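Choloylglycine hydrolase (Clostridium perfringens, PDB 2BJF) hydrolyses the amide bond of glycine- and taurine-conjugated bile salts, releasing free bile acids, and also has acyltransferase activity. Local coordinates at residues N187-E199 against A209-G221. Sequence-based numbering, arbitrary orientation. Where two conformers were deposited one is given.
Sequences NQYVGLRYNQVPE and ALGQGTGLVGLPG. With TAU (2-aminoethanesulfonic acid), chain C.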
loop_
_atom_site.group_PDB
_atom_site.type_symbol
_atom_site.label_atom_id
_atom_site.label_comp_id
_atom_site.label_asym_id
_atom_site.label_seq_id
_atom_site.Cartn_x
_atom_site.Cartn_y
_atom_site.Cartn_z
ATOM N N ASN A 187 3.903 -10.991 10.034
ATOM C CA ASN A 187 4.381 -11.959 9.041
ATOM C C ASN A 187 4.188 -11.535 7.581
ATOM O O ASN A 187 4.885 -12.026 6.690
ATOM C CB ASN A 187 3.720 -13.319 9.269
ATOM C CG ASN A 187 4.152 -13.975 10.568
ATOM O OD1 ASN A 187 5.273 -13.776 11.039
ATOM N ND2 ASN A 187 3.264 -14.774 11.147
ATOM N N GLN A 188 3.240 -10.632 7.340
ATOM C CA GLN A 188 2.986 -10.128 5.989
ATOM C C GLN A 188 4.087 -9.189 5.502
ATOM O O GLN A 188 4.184 -8.906 4.305
ATOM C CB GLN A 188 1.626 -9.425 5.912
ATOM C CG GLN A 188 0.428 -10.366 5.945
ATOM C CD GLN A 188 0.458 -11.417 4.843
ATOM O OE1 GLN A 188 0.535 -12.617 5.117
ATOM N NE2 GLN A 188 0.406 -10.968 3.592
ATOM N N TYR A 189 4.917 -8.721 6.432
ATOM C CA TYR A 189 5.953 -7.732 6.126
ATOM C C TYR A 189 7.387 -8.262 6.229
ATOM O O TYR A 189 8.332 -7.485 6.393
ATOM C CB TYR A 189 5.752 -6.494 7.009
ATOM C CG TYR A 189 4.398 -5.855 6.803
ATOM C CD1 TYR A 189 4.196 -4.921 5.787
ATOM C CD2 TYR A 189 3.310 -6.209 7.599
ATOM C CE1 TYR A 189 2.949 -4.345 5.580
ATOM C CE2 TYR A 189 2.059 -5.639 7.402
ATOM C CZ TYR A 189 1.887 -4.708 6.393
ATOM O OH TYR A 189 0.649 -4.142 6.196
ATOM N N VAL A 190 7.545 -9.580 6.103
ATOM C CA VAL A 190 8.872 -10.213 6.116
ATOM C C VAL A 190 9.779 -9.707 4.984
ATOM O O VAL A 190 11.003 -9.842 5.055
ATOM C CB VAL A 190 8.794 -11.769 6.077
ATOM C CG1 VAL A 190 8.176 -12.318 7.357
ATOM C CG2 VAL A 190 8.026 -12.260 4.854
ATOM N N GLY A 191 9.169 -9.117 3.955
ATOM C CA GLY A 191 9.902 -8.602 2.801
ATOM C C GLY A 191 10.472 -7.202 2.960
ATOM O O GLY A 191 11.115 -6.688 2.042
ATOM N N LEU A 192 10.240 -6.579 4.116
ATOM C CA LEU A 192 10.774 -5.240 4.395
ATOM C C LEU A 192 12.288 -5.260 4.596
ATOM O O LEU A 192 12.838 -6.230 5.119
ATOM C CB LEU A 192 10.097 -4.621 5.624
ATOM C CG LEU A 192 8.613 -4.243 5.571
ATOM C CD1 LEU A 192 8.162 -3.760 6.944
ATOM C CD2 LEU A 192 8.324 -3.187 4.505
ATOM N N ARG A 193 12.951 -4.184 4.176
ATOM C CA ARG A 193 14.403 -4.050 4.316
ATOM C C ARG A 193 14.783 -2.644 4.771
ATOM O O ARG A 193 14.282 -1.655 4.234
ATOM C CB ARG A 193 15.111 -4.382 2.998
ATOM C CG ARG A 193 15.147 -5.868 2.659
ATOM C CD ARG A 193 15.825 -6.125 1.321
ATOM N NE ARG A 193 14.968 -5.783 0.185
ATOM C CZ ARG A 193 15.296 -5.967 -1.091
ATOM N NH1 ARG A 193 16.472 -6.491 -1.418
ATOM N NH2 ARG A 193 14.443 -5.626 -2.050
ATOM N N TYR A 194 15.668 -2.561 5.760
ATOM C CA TYR A 194 16.134 -1.267 6.261
ATOM C C TYR A 194 17.244 -0.714 5.377
ATOM O O TYR A 194 17.439 0.501 5.292
ATOM C CB TYR A 194 16.619 -1.375 7.710
ATOM C CG TYR A 194 15.663 -2.096 8.634
ATOM C CD1 TYR A 194 14.318 -1.726 8.705
ATOM C CD2 TYR A 194 16.103 -3.145 9.439
ATOM C CE1 TYR A 194 13.435 -2.387 9.549
ATOM C CE2 TYR A 194 15.227 -3.815 10.290
ATOM C CZ TYR A 194 13.897 -3.427 10.339
ATOM O OH TYR A 194 13.023 -4.076 11.177
ATOM N N ASN A 195 17.967 -1.620 4.723
ATOM C CA ASN A 195 19.064 -1.254 3.837
ATOM C C ASN A 195 18.561 -0.770 2.486
ATOM O O ASN A 195 17.665 -1.374 1.893
ATOM C CB ASN A 195 20.019 -2.435 3.650
ATOM C CG ASN A 195 20.733 -2.820 4.935
ATOM O OD1 ASN A 195 20.870 -2.009 5.853
ATOM N ND2 ASN A 195 21.194 -4.064 5.004
ATOM N N GLN A 196 19.149 0.324 2.011
ATOM C CA GLN A 196 18.796 0.915 0.723
ATOM C C GLN A 196 18.917 -0.090 -0.422
ATOM O O GLN A 196 19.893 -0.840 -0.502
ATOM C CB GLN A 196 19.679 2.140 0.449
ATOM C CG GLN A 196 19.446 2.836 -0.896
ATOM C CD GLN A 196 18.150 3.634 -0.954
ATOM O OE1 GLN A 196 17.253 3.463 -0.127
ATOM N NE2 GLN A 196 18.049 4.512 -1.945
ATOM N N VAL A 197 17.902 -0.112 -1.284
ATOM C CA VAL A 197 17.960 -0.851 -2.542
ATOM C C VAL A 197 18.217 0.179 -3.649
ATOM O O VAL A 197 17.301 0.899 -4.053
ATOM C CB VAL A 197 16.662 -1.658 -2.812
ATOM C CG1 VAL A 197 16.799 -2.492 -4.083
ATOM C CG2 VAL A 197 16.335 -2.561 -1.629
ATOM N N PRO A 198 19.477 0.275 -4.118
ATOM C CA PRO A 198 19.885 1.354 -5.022
ATOM C C PRO A 198 19.422 1.201 -6.474
ATOM O O PRO A 198 19.272 2.206 -7.175
ATOM C CB PRO A 198 21.413 1.308 -4.949
ATOM C CG PRO A 198 21.731 -0.106 -4.638
ATOM C CD PRO A 198 20.599 -0.631 -3.797
ATOM N N GLU A 199 19.213 -0.036 -6.920
ATOM C CA GLU A 199 18.849 -0.290 -8.313
ATOM C C GLU A 199 18.057 -1.575 -8.526
ATOM O O GLU A 199 18.026 -2.455 -7.663
ATOM C CB GLU A 199 20.094 -0.277 -9.217
ATOM C CG GLU A 199 21.150 -1.327 -8.877
ATOM C CD GLU A 199 22.330 -1.320 -9.838
ATOM O OE1 GLU A 199 22.506 -0.328 -10.578
ATOM O OE2 GLU A 199 23.087 -2.314 -9.852
ATOM N N ALA A 209 17.071 4.007 -7.637
ATOM C CA ALA A 209 16.471 4.599 -6.447
ATOM C C ALA A 209 16.543 6.117 -6.553
ATOM O O ALA A 209 17.599 6.671 -6.859
ATOM C CB ALA A 209 17.182 4.118 -5.199
ATOM N N LEU A 210 15.416 6.781 -6.320
ATOM C CA LEU A 210 15.353 8.235 -6.463
ATOM C C LEU A 210 15.634 8.963 -5.154
ATOM O O LEU A 210 15.855 10.173 -5.142
ATOM C CB LEU A 210 14.014 8.671 -7.067
ATOM C CG LEU A 210 13.681 8.105 -8.456
ATOM C CD1 LEU A 210 12.391 8.688 -8.975
ATOM C CD2 LEU A 210 14.800 8.331 -9.466
ATOM N N GLY A 211 15.632 8.208 -4.060
ATOM C CA GLY A 211 15.971 8.726 -2.742
ATOM C C GLY A 211 16.153 7.592 -1.753
ATOM O O GLY A 211 15.942 6.424 -2.092
ATOM N N GLN A 212 16.541 7.935 -0.530
ATOM C CA GLN A 212 16.718 6.940 0.523
ATOM C C GLN A 212 15.382 6.373 0.990
ATOM O O GLN A 212 14.380 7.092 1.044
ATOM C CB GLN A 212 17.476 7.537 1.714
ATOM C CG GLN A 212 18.947 7.849 1.450
ATOM C CD GLN A 212 19.767 6.626 1.047
ATOM O OE1 GLN A 212 20.619 6.710 0.167
ATOM N NE2 GLN A 212 19.516 5.492 1.693
ATOM N N GLY A 213 15.376 5.082 1.312
ATOM C CA GLY A 213 14.213 4.430 1.913
ATOM C C GLY A 213 13.466 3.429 1.048
ATOM O O GLY A 213 12.361 3.012 1.396
ATOM N N THR A 214 14.065 3.026 -0.070
ATOM C CA THR A 214 13.385 2.146 -1.028
ATOM C C THR A 214 13.104 0.739 -0.499
ATOM O O THR A 214 12.213 0.050 -1.001
ATOM C CB THR A 214 14.155 2.043 -2.359
ATOM O OG1 THR A 214 15.500 1.619 -2.107
ATOM C CG2 THR A 214 14.163 3.388 -3.079
ATOM N N GLY A 215 13.851 0.323 0.521
ATOM C CA GLY A 215 13.677 -1.004 1.109
ATOM C C GLY A 215 12.391 -1.179 1.898
ATOM O O GLY A 215 11.905 -2.302 2.057
ATOM N N LEU A 216 11.840 -0.072 2.398
ATOM C CA LEU A 216 10.632 -0.113 3.230
ATOM C C LEU A 216 9.336 0.222 2.488
ATOM O O LEU A 216 8.272 0.311 3.106
ATOM C CB LEU A 216 10.779 0.801 4.454
ATOM C CG LEU A 216 11.725 0.397 5.586
ATOM C CD1 LEU A 216 11.573 1.373 6.743
ATOM C CD2 LEU A 216 11.466 -1.029 6.061
ATOM N N VAL A 217 9.418 0.404 1.173
ATOM C CA VAL A 217 8.220 0.643 0.367
ATOM C C VAL A 217 7.221 -0.497 0.597
ATOM O O VAL A 217 7.579 -1.676 0.535
ATOM C CB VAL A 217 8.563 0.840 -1.131
ATOM C CG1 VAL A 217 7.298 0.950 -1.978
ATOM C CG2 VAL A 217 9.427 2.086 -1.309
ATOM N N GLY A 218 5.981 -0.126 0.906
ATOM C CA GLY A 218 4.956 -1.087 1.307
ATOM C C GLY A 218 4.556 -0.940 2.767
ATOM O O GLY A 218 3.524 -1.465 3.187
ATOM N N LEU A 219 5.375 -0.237 3.546
ATOM C CA LEU A 219 5.034 0.069 4.936
ATOM C C LEU A 219 3.776 0.940 4.961
ATOM O O LEU A 219 3.710 1.943 4.245
ATOM C CB LEU A 219 6.198 0.783 5.634
ATOM C CG LEU A 219 6.170 0.900 7.163
ATOM C CD1 LEU A 219 6.482 -0.436 7.836
ATOM C CD2 LEU A 219 7.146 1.966 7.636
ATOM N N PRO A 220 2.762 0.549 5.762
ATOM C CA PRO A 220 1.520 1.329 5.813
ATOM C C PRO A 220 1.696 2.660 6.545
ATOM O O PRO A 220 2.342 2.705 7.595
ATOM C CB PRO A 220 0.554 0.410 6.567
ATOM C CG PRO A 220 1.421 -0.465 7.394
ATOM C CD PRO A 220 2.713 -0.635 6.641
ATOM N N GLY A 221 1.120 3.726 5.991
ATOM C CA GLY A 221 1.338 5.081 6.506
ATOM C C GLY A 221 0.196 5.775 7.213
ATOM O O GLY A 221 0.345 6.917 7.655
HETATM C C1 TAU C . 19.174 9.881 -1.915
HETATM C C2 TAU C . 19.115 10.604 -0.882
HETATM N N1 TAU C . 19.503 9.132 -2.848
HETATM S S TAU C . 17.846 11.477 -0.577
HETATM O O1 TAU C . 17.309 12.052 -1.834
HETATM O O2 TAU C . 16.808 10.647 0.072
HETATM O O3 TAU C . 18.236 12.579 0.332
HETATM O O HOH W 1 12.320 -4.702 0.595
HETATM O O HOH W 2 15.504 1.381 2.593
HETATM O O HOH W 3 17.606 3.373 3.028
#
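The side-chain amide of Gln196 grips the backbone of 209-221 through both of its ends. Its NE2 donates to Gly211 O at 2.8 Å, almost straight and nearly within the amide plane, while OE1 accepts from the backbone N of Gly213 (2.9 Å) and of Thr214, which reach it from opposite faces; three bonds thus fix the rotation of the amide. The two segments are the paired loops that run from helices 179-186 and 225-243 out to the hairpin of strands 199-202 and 205-208, an arm projecting from the Ntn-hydrolase core. Next to that hairpin, Ala209 N bonds to Pro198 O (2.9 Å). Thr214 OG1, held between its own backbone N and carbonyl carbon (chi1 55°), donates to Val197 O at 2.7 Å. Toward the core, Arg193 N bonds to Gly215 O, and Gly215 CA makes a CA-H...O contact of 3.2 Å with Arg193 O. Arg193 NH2 bonds to Gly191 O of the third subunit, and Val197 CG2 sits over the guanidinium face. Tyr194 packs on helix 225-243, its hydroxyl bonded to Asp237. Gln212 N donates to O2 of a bound taurine at 2.8 Å. Apolar packing begins where Leu216 CD2 touches both Leu192 CB and Tyr194 CD1. Leu192 sends CD1 to Leu219 CD1, the two side chains crossing at about a right angle. Beyond them the Tyr189 ring turns its edge to Gly218 O, and its CE1 lies 3.9 Å from Pro220 CD.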